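Side-chain contacts in glycosyl hydrolases family 31 family protein (Aspergillus niger, PDB 6DRU), which catalyses the release of alpha-xylose from the non-reducing terminal glucose of xyloglucan oligosaccharides: residues L10-G15 against L83-W88; E17-Q22 against Y95-Y100. All coordinates share one frame; numbering follows the deposited sequence.

Contact 1. Residues L10-G15 against L83-W88; sequences LRIQHG and LRTTGW. With MAN (alpha-D-mannopyranose), chain I.
Thr85 meets Leu10 and Ile12 through a single methyl group, at a point where two sheets of a beta-sandwich face one another. Strand 10-14 belongs to the larger mixed sheet and strand 81-85 to a four-stranded antiparallel one; at Ile12 and Thr85 their CA atoms stand 9.8 Å apart, a spacing bridged by side chains alone. CG2 of Thr85 lies 4.0 Å from Leu10 CD2 and equally far from Ile12 CD1, each pair approaching tip to tip. Ile12 reaches it by an extended chain, with CD1 anti to CA (chi2 174°). Thr85 illustrates how a residue can serve two environments: with chi1 at 62°, OG1 sits between the backbone N and the carbonyl carbon and bonds to the backbone N of Arg74, while the methyl faces the buried interface. The alternation of the strand then turns Arg84 to the other surface of the smaller sheet, among the neighbours of a protein-linked glycan. Glu108 forms a salt bridge with it and Tyr100 a cation-pi contact. Mannose O4 lies over one face of the guanidinium, offset toward the rim, 3.6 Å from Arg84 NH1.

Contact 2. Residues E17-Q22 against Y95-Y100; sequences ETILIQ and YRLSFY
OE2 of Glu17 is gripped from several directions: by a water 2.8 Å away that links it to Arg96 across the contact, by His14 ND1 in a hydrogen bond, and by Arg124 NH2 in a salt bridge. This polar cluster lies at one end of the interface between the two sheets of a beta-sandwich, beside a classic beta bulge in which Tyr95 and Arg96 both face Thr86. The water accepts from Arg96 NH2 at 3.1 Å and sits in the guanidinium plane, at its edge. No direct ion pair forms between these segments, since Glu17 OE2 and Arg96 NH1 remain 5.0 Å apart, but the arginines nearby probably help keep the carboxylate ionised. Tyr126 OH holds the other oxygen, OE1, and so helps to fix the rotation of the group. The CB of Arg96 points away from strand 17-23; two successive turns, chi1 -69° and chi2 -82°, fold the chain so that the guanidinium returns toward Glu17. Tyr95 CD1 lies over the centre of one guanidinium face, 3.9 Å above the plane, and Ser417 of a second subunit packs against both residues. Beyond the bulge the contact becomes wholly apolar. Leu97 points into the interface, where Val31, Leu83 and Thr85 also touch it. Its CD1 lies between Ile19 CG2, at 4.3 Å, and Ile21 CG1, at 4.2 Å, and Leu97 CD2 meets Ile21 CD1 tip to tip at 3.6 Å.

How the contacts relate
From the N terminus, strand 10-14 turns directly into its antiparallel neighbour 17-23, so the first halves of both contacts are one hairpin. The chain then runs without helix through further strands to 81-85, where contact 1 closes its loop, and soon afterwards to 95-100, where contact 2 closes a second. The two loops cross, because the segments alternate in sequence. Two pairs of neighbouring strands are thereby laid face to face, joining the mixed sheet to the four-stranded one. Bonds within each sheet bind the contacts together: Leu10 N lies 2.7 Å from Ile21 O, and Ser98 OG 2.6 Å from Arg84 O. Both contacts also touch the second subunit.

Contact 1. Residues L10-G15 against L83-W88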
loop_
_atom_site.group_PDB
_atom_site.type_symbol
_atom_site.label_atom_id
_atom_site.label_comp_id
_atom_site.label_asym_id
_atom_site.label_seq_id
_atom_site.Cartn_x
_atom_site.Cartn_y
_atom_site.Cartn_z
ATOM N N LEU A 10 14.619 32.111 1.693
ATOM C CA LEU A 10 14.493 31.791 3.107
ATOM C C LEU A 10 14.230 30.301 3.241
ATOM O O LEU A 10 13.342 29.761 2.575
ATOM C CB LEU A 10 13.368 32.604 3.759
ATOM C CG LEU A 10 12.959 32.244 5.186
ATOM C CD1 LEU A 10 14.001 32.727 6.175
ATOM C CD2 LEU A 10 11.599 32.844 5.509
ATOM N N ARG A 11 15.004 29.637 4.094
ATOM C CA ARG A 11 14.869 28.207 4.329
ATOM C C ARG A 11 14.421 27.995 5.767
ATOM O O ARG A 11 15.156 28.326 6.704
ATOM C CB ARG A 11 16.182 27.474 4.056
ATOM C CG ARG A 11 16.197 26.052 4.590
ATOM C CD ARG A 11 17.567 25.410 4.477
ATOM N NE ARG A 11 17.522 23.995 4.835
ATOM C CZ ARG A 11 17.743 22.998 3.984
ATOM N NH1 ARG A 11 18.040 23.256 2.716
ATOM N NH2 ARG A 11 17.675 21.741 4.402
ATOM N N ILE A 12 13.224 27.442 5.934
ATOM C CA ILE A 12 12.616 27.248 7.244
ATOM C C ILE A 12 12.716 25.777 7.615
ATOM O O ILE A 12 12.386 24.900 6.806
ATOM C CB ILE A 12 11.150 27.715 7.254
ATOM C CG1 ILE A 12 11.053 29.186 6.850
ATOM C CG2 ILE A 12 10.528 27.496 8.624
ATOM C CD1 ILE A 12 9.635 29.677 6.693
ATOM N N GLN A 13 13.176 25.503 8.832
ATOM C CA GLN A 13 13.210 24.149 9.375
ATOM C C GLN A 13 12.073 24.033 10.384
ATOM O O GLN A 13 12.213 24.428 11.544
ATOM C CB GLN A 13 14.564 23.850 10.011
ATOM C CG GLN A 13 14.770 22.387 10.366
ATOM C CD GLN A 13 14.712 21.483 9.150
ATOM O OE1 GLN A 13 15.376 21.734 8.143
ATOM N NE2 GLN A 13 13.910 20.427 9.235
ATOM N N HIS A 14 10.945 23.489 9.939
ATOM C CA HIS A 14 9.737 23.374 10.752
ATOM C C HIS A 14 9.561 21.902 11.112
ATOM O O HIS A 14 8.878 21.154 10.412
ATOM C CB HIS A 14 8.530 23.919 9.998
ATOM C CG HIS A 14 7.247 23.823 10.761
ATOM N ND1 HIS A 14 6.092 23.309 10.211
ATOM C CD2 HIS A 14 6.933 24.182 12.029
ATOM C CE1 HIS A 14 5.123 23.353 11.107
ATOM N NE2 HIS A 14 5.606 23.878 12.219
ATOM N N GLY A 15 10.167 21.494 12.221
ATOM C CA GLY A 15 10.178 20.078 12.548
ATOM C C GLY A 15 10.959 19.313 11.497
ATOM O O GLY A 15 12.074 19.691 11.121
ATOM N N LEU A 83 6.021 38.492 1.121
ATOM C CA LEU A 83 5.805 37.293 1.917
ATOM C C LEU A 83 5.934 37.640 3.392
ATOM O O LEU A 83 6.853 38.359 3.794
ATOM C CB LEU A 83 6.811 36.202 1.544
ATOM C CG LEU A 83 7.168 35.179 2.626
ATOM C CD1 LEU A 83 6.029 34.197 2.868
ATOM C CD2 LEU A 83 8.453 34.449 2.267
ATOM N N ARG A 84 5.002 37.134 4.195
ATOM C CA ARG A 84 5.024 37.326 5.641
ATOM C C ARG A 84 4.835 35.972 6.311
ATOM O O ARG A 84 3.750 35.387 6.241
ATOM C CB ARG A 84 3.942 38.311 6.087
ATOM C CG ARG A 84 4.263 39.766 5.784
ATOM C CD ARG A 84 3.412 40.708 6.625
ATOM N NE ARG A 84 3.789 42.105 6.428
ATOM C CZ ARG A 84 3.155 42.946 5.616
ATOM N NH1 ARG A 84 2.105 42.535 4.919
ATOM N NH2 ARG A 84 3.573 44.199 5.501
ATOM N N THR A 85 5.892 35.469 6.948
ATOM C CA THR A 85 5.778 34.254 7.744
ATOM C C THR A 85 5.150 34.593 9.090
ATOM O O THR A 85 5.539 35.568 9.739
ATOM C CB THR A 85 7.145 33.596 7.940
ATOM O OG1 THR A 85 8.015 34.480 8.658
ATOM C CG2 THR A 85 7.772 33.251 6.594
ATOM N N THR A 86 4.167 33.795 9.503
ATOM C CA THR A 86 3.418 34.051 10.724
ATOM C C THR A 86 3.231 32.741 11.476
ATOM O O THR A 86 3.635 31.669 11.014
ATOM C CB THR A 86 2.061 34.703 10.427
ATOM O OG1 THR A 86 1.350 33.918 9.461
ATOM C CG2 THR A 86 2.245 36.121 9.900
ATOM N N GLY A 87 2.612 32.837 12.653
ATOM C CA GLY A 87 2.255 31.675 13.435
ATOM C C GLY A 87 0.872 31.160 13.080
ATOM O O GLY A 87 0.247 31.578 12.103
ATOM N N TRP A 88 0.394 30.226 13.896
ATOM C CA TRP A 88 -0.930 29.640 13.738
ATOM C C TRP A 88 -1.729 29.869 15.012
ATOM O O TRP A 88 -1.241 29.600 16.113
ATOM C CB TRP A 88 -0.841 28.146 13.415
ATOM C CG TRP A 88 -1.972 27.346 13.972
ATOM C CD1 TRP A 88 -3.276 27.371 13.567
ATOM C CD2 TRP A 88 -1.901 26.392 15.036
ATOM N NE1 TRP A 88 -4.021 26.496 14.319
ATOM C CE2 TRP A 88 -3.199 25.881 15.227
ATOM C CE3 TRP A 88 -0.865 25.922 15.847
ATOM C CZ2 TRP A 88 -3.488 24.922 16.194
ATOM C CZ3 TRP A 88 -1.153 24.972 16.805
ATOM C CH2 TRP A 88 -2.453 24.482 16.971
HETATM C C1 MAN I . -3.020 43.517 9.440
HETATM C C2 MAN I . -2.533 44.925 9.700
HETATM C C3 MAN I . -1.542 45.325 8.627
HETATM C C4 MAN I . -0.494 44.250 8.423
HETATM C C5 MAN I . -1.135 42.880 8.332
HETATM C C6 MAN I . -0.050 41.831 8.247
HETATM O O2 MAN I . -1.911 44.994 10.962
HETATM O O3 MAN I . -0.903 46.518 9.016
HETATM O O4 MAN I . 0.206 44.509 7.228
HETATM O O5 MAN I . -1.924 42.636 9.473
HETATM O O6 MAN I . 0.580 41.719 9.503
#

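Contact 2. Residues E17-Q22 against Y95-Y100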
loop_
_atom_site.group_PDB
_atom_site.type_symbol
_atom_site.label_atom_id
_atom_site.label_comp_id
_atom_site.label_asym_id
_atom_site.label_seq_id
_atom_site.Cartn_x
_atom_site.Cartn_y
_atom_site.Cartn_z
ATOM N N GLU A 17 9.990 18.935 8.358
ATOM C CA GLU A 17 9.741 19.462 7.024
ATOM C C GLU A 17 10.554 20.730 6.795
ATOM O O GLU A 17 10.703 21.561 7.696
ATOM C CB GLU A 17 8.249 19.737 6.799
ATOM C CG GLU A 17 7.676 20.910 7.576
ATOM C CD GLU A 17 6.370 21.419 6.992
ATOM O OE1 GLU A 17 6.122 21.193 5.788
ATOM O OE2 GLU A 17 5.591 22.045 7.742
ATOM N N THR A 18 11.097 20.858 5.588
ATOM C CA THR A 18 11.881 22.017 5.182
ATOM C C THR A 18 11.117 22.781 4.111
ATOM O O THR A 18 10.647 22.182 3.138
ATOM C CB THR A 18 13.251 21.593 4.652
ATOM O OG1 THR A 18 13.928 20.808 5.642
ATOM C CG2 THR A 18 14.096 22.813 4.320
ATOM N N ILE A 19 11.001 24.096 4.282
ATOM C CA ILE A 19 10.313 24.961 3.328
ATOM C C ILE A 19 11.316 25.978 2.804
ATOM O O ILE A 19 11.911 26.731 3.585
ATOM C CB ILE A 19 9.098 25.669 3.949
ATOM C CG1 ILE A 19 8.118 24.659 4.555
ATOM C CG2 ILE A 19 8.398 26.522 2.904
ATOM C CD1 ILE A 19 8.286 24.461 6.046
ATOM N N LEU A 20 11.502 26.001 1.486
ATOM C CA LEU A 20 12.435 26.910 0.829
ATOM C C LEU A 20 11.640 27.877 -0.040
ATOM O O LEU A 20 11.099 27.486 -1.080
ATOM C CB LEU A 20 13.456 26.134 -0.001
ATOM C CG LEU A 20 14.418 26.965 -0.852
ATOM C CD1 LEU A 20 15.293 27.836 0.031
ATOM C CD2 LEU A 20 15.268 26.067 -1.739
ATOM N N ILE A 21 11.566 29.135 0.389
ATOM C CA ILE A 21 10.857 30.184 -0.333
ATOM C C ILE A 21 11.895 31.100 -0.966
ATOM O O ILE A 21 12.761 31.642 -0.269
ATOM C CB ILE A 21 9.919 30.974 0.591
ATOM C CG1 ILE A 21 9.088 30.023 1.451
ATOM C CG2 ILE A 21 9.012 31.881 -0.226
ATOM C CD1 ILE A 21 9.158 30.333 2.930
ATOM N N GLN A 22 11.811 31.274 -2.284
ATOM C CA GLN A 22 12.752 32.113 -3.007
ATOM C C GLN A 22 12.008 33.111 -3.883
ATOM O O GLN A 22 10.959 32.782 -4.451
ATOM C CB GLN A 22 13.682 31.270 -3.891
ATOM C CG GLN A 22 14.307 30.080 -3.193
ATOM C CD GLN A 22 14.980 29.133 -4.165
ATOM O OE1 GLN A 22 14.317 28.474 -4.966
ATOM N NE2 GLN A 22 16.304 29.066 -4.105
ATOM N N TYR A 95 6.271 29.902 10.705
ATOM C CA TYR A 95 6.196 28.664 9.939
ATOM C C TYR A 95 4.969 28.593 9.041
ATOM O O TYR A 95 4.759 27.569 8.382
ATOM C CB TYR A 95 6.220 27.452 10.882
ATOM C CG TYR A 95 5.207 27.523 12.001
ATOM C CD1 TYR A 95 3.864 27.250 11.769
ATOM C CD2 TYR A 95 5.591 27.858 13.291
ATOM C CE1 TYR A 95 2.934 27.321 12.789
ATOM C CE2 TYR A 95 4.669 27.923 14.319
ATOM C CZ TYR A 95 3.343 27.657 14.063
ATOM O OH TYR A 95 2.423 27.726 15.086
ATOM N N ARG A 96 4.153 29.643 9.001
ATOM C CA ARG A 96 3.003 29.726 8.113
ATOM C C ARG A 96 3.235 30.832 7.094
ATOM O O ARG A 96 3.800 31.878 7.422
ATOM C CB ARG A 96 1.717 29.988 8.901
ATOM C CG ARG A 96 1.275 28.814 9.753
ATOM C CD ARG A 96 0.513 27.786 8.929
ATOM N NE ARG A 96 0.370 26.518 9.638
ATOM C CZ ARG A 96 1.170 25.471 9.462
ATOM N NH1 ARG A 96 2.167 25.535 8.590
ATOM N NH2 ARG A 96 0.970 24.357 10.152
ATOM N N LEU A 97 2.794 30.605 5.861
ATOM C CA LEU A 97 3.052 31.523 4.762
ATOM C C LEU A 97 1.818 32.362 4.449
ATOM O O LEU A 97 0.686 31.875 4.527
ATOM C CB LEU A 97 3.496 30.761 3.511
ATOM C CG LEU A 97 4.646 29.766 3.679
ATOM C CD1 LEU A 97 5.074 29.209 2.330
ATOM C CD2 LEU A 97 5.824 30.414 4.391
ATOM N N SER A 98 2.051 33.624 4.090
ATOM C CA SER A 98 1.000 34.531 3.649
ATOM C C SER A 98 1.585 35.467 2.603
ATOM O O SER A 98 2.740 35.888 2.719
ATOM C CB SER A 98 0.414 35.332 4.818
ATOM O OG SER A 98 1.400 36.137 5.436
ATOM N N PHE A 99 0.788 35.792 1.587
ATOM C CA PHE A 99 1.249 36.561 0.439
ATOM C C PHE A 99 0.380 37.794 0.242
ATOM O O PHE A 99 -0.850 37.693 0.183
ATOM C CB PHE A 99 1.244 35.701 -0.828
ATOM C CG PHE A 99 2.184 34.534 -0.767
ATOM C CD1 PHE A 99 3.522 34.687 -1.098
ATOM C CD2 PHE A 99 1.737 33.287 -0.367
ATOM C CE1 PHE A 99 4.394 33.616 -1.038
ATOM C CE2 PHE A 99 2.602 32.212 -0.304
ATOM C CZ PHE A 99 3.933 32.376 -0.641
ATOM N N TYR A 100 1.025 38.954 0.132
ATOM C CA TYR A 100 0.354 40.223 -0.098
ATOM C C TYR A 100 0.863 40.859 -1.384
ATOM O O TYR A 100 1.968 40.570 -1.851
ATOM C CB TYR A 100 0.575 41.195 1.069
ATOM C CG TYR A 100 0.069 40.706 2.407
ATOM C CD1 TYR A 100 0.822 39.831 3.180
ATOM C CD2 TYR A 100 -1.155 41.135 2.906
ATOM C CE1 TYR A 100 0.365 39.388 4.407
ATOM C CE2 TYR A 100 -1.620 40.699 4.132
ATOM C CZ TYR A 100 -0.857 39.824 4.879
ATOM O OH TYR A 100 -1.316 39.386 6.099
HETATM O O HOH W 1 3.066 22.498 8.743
#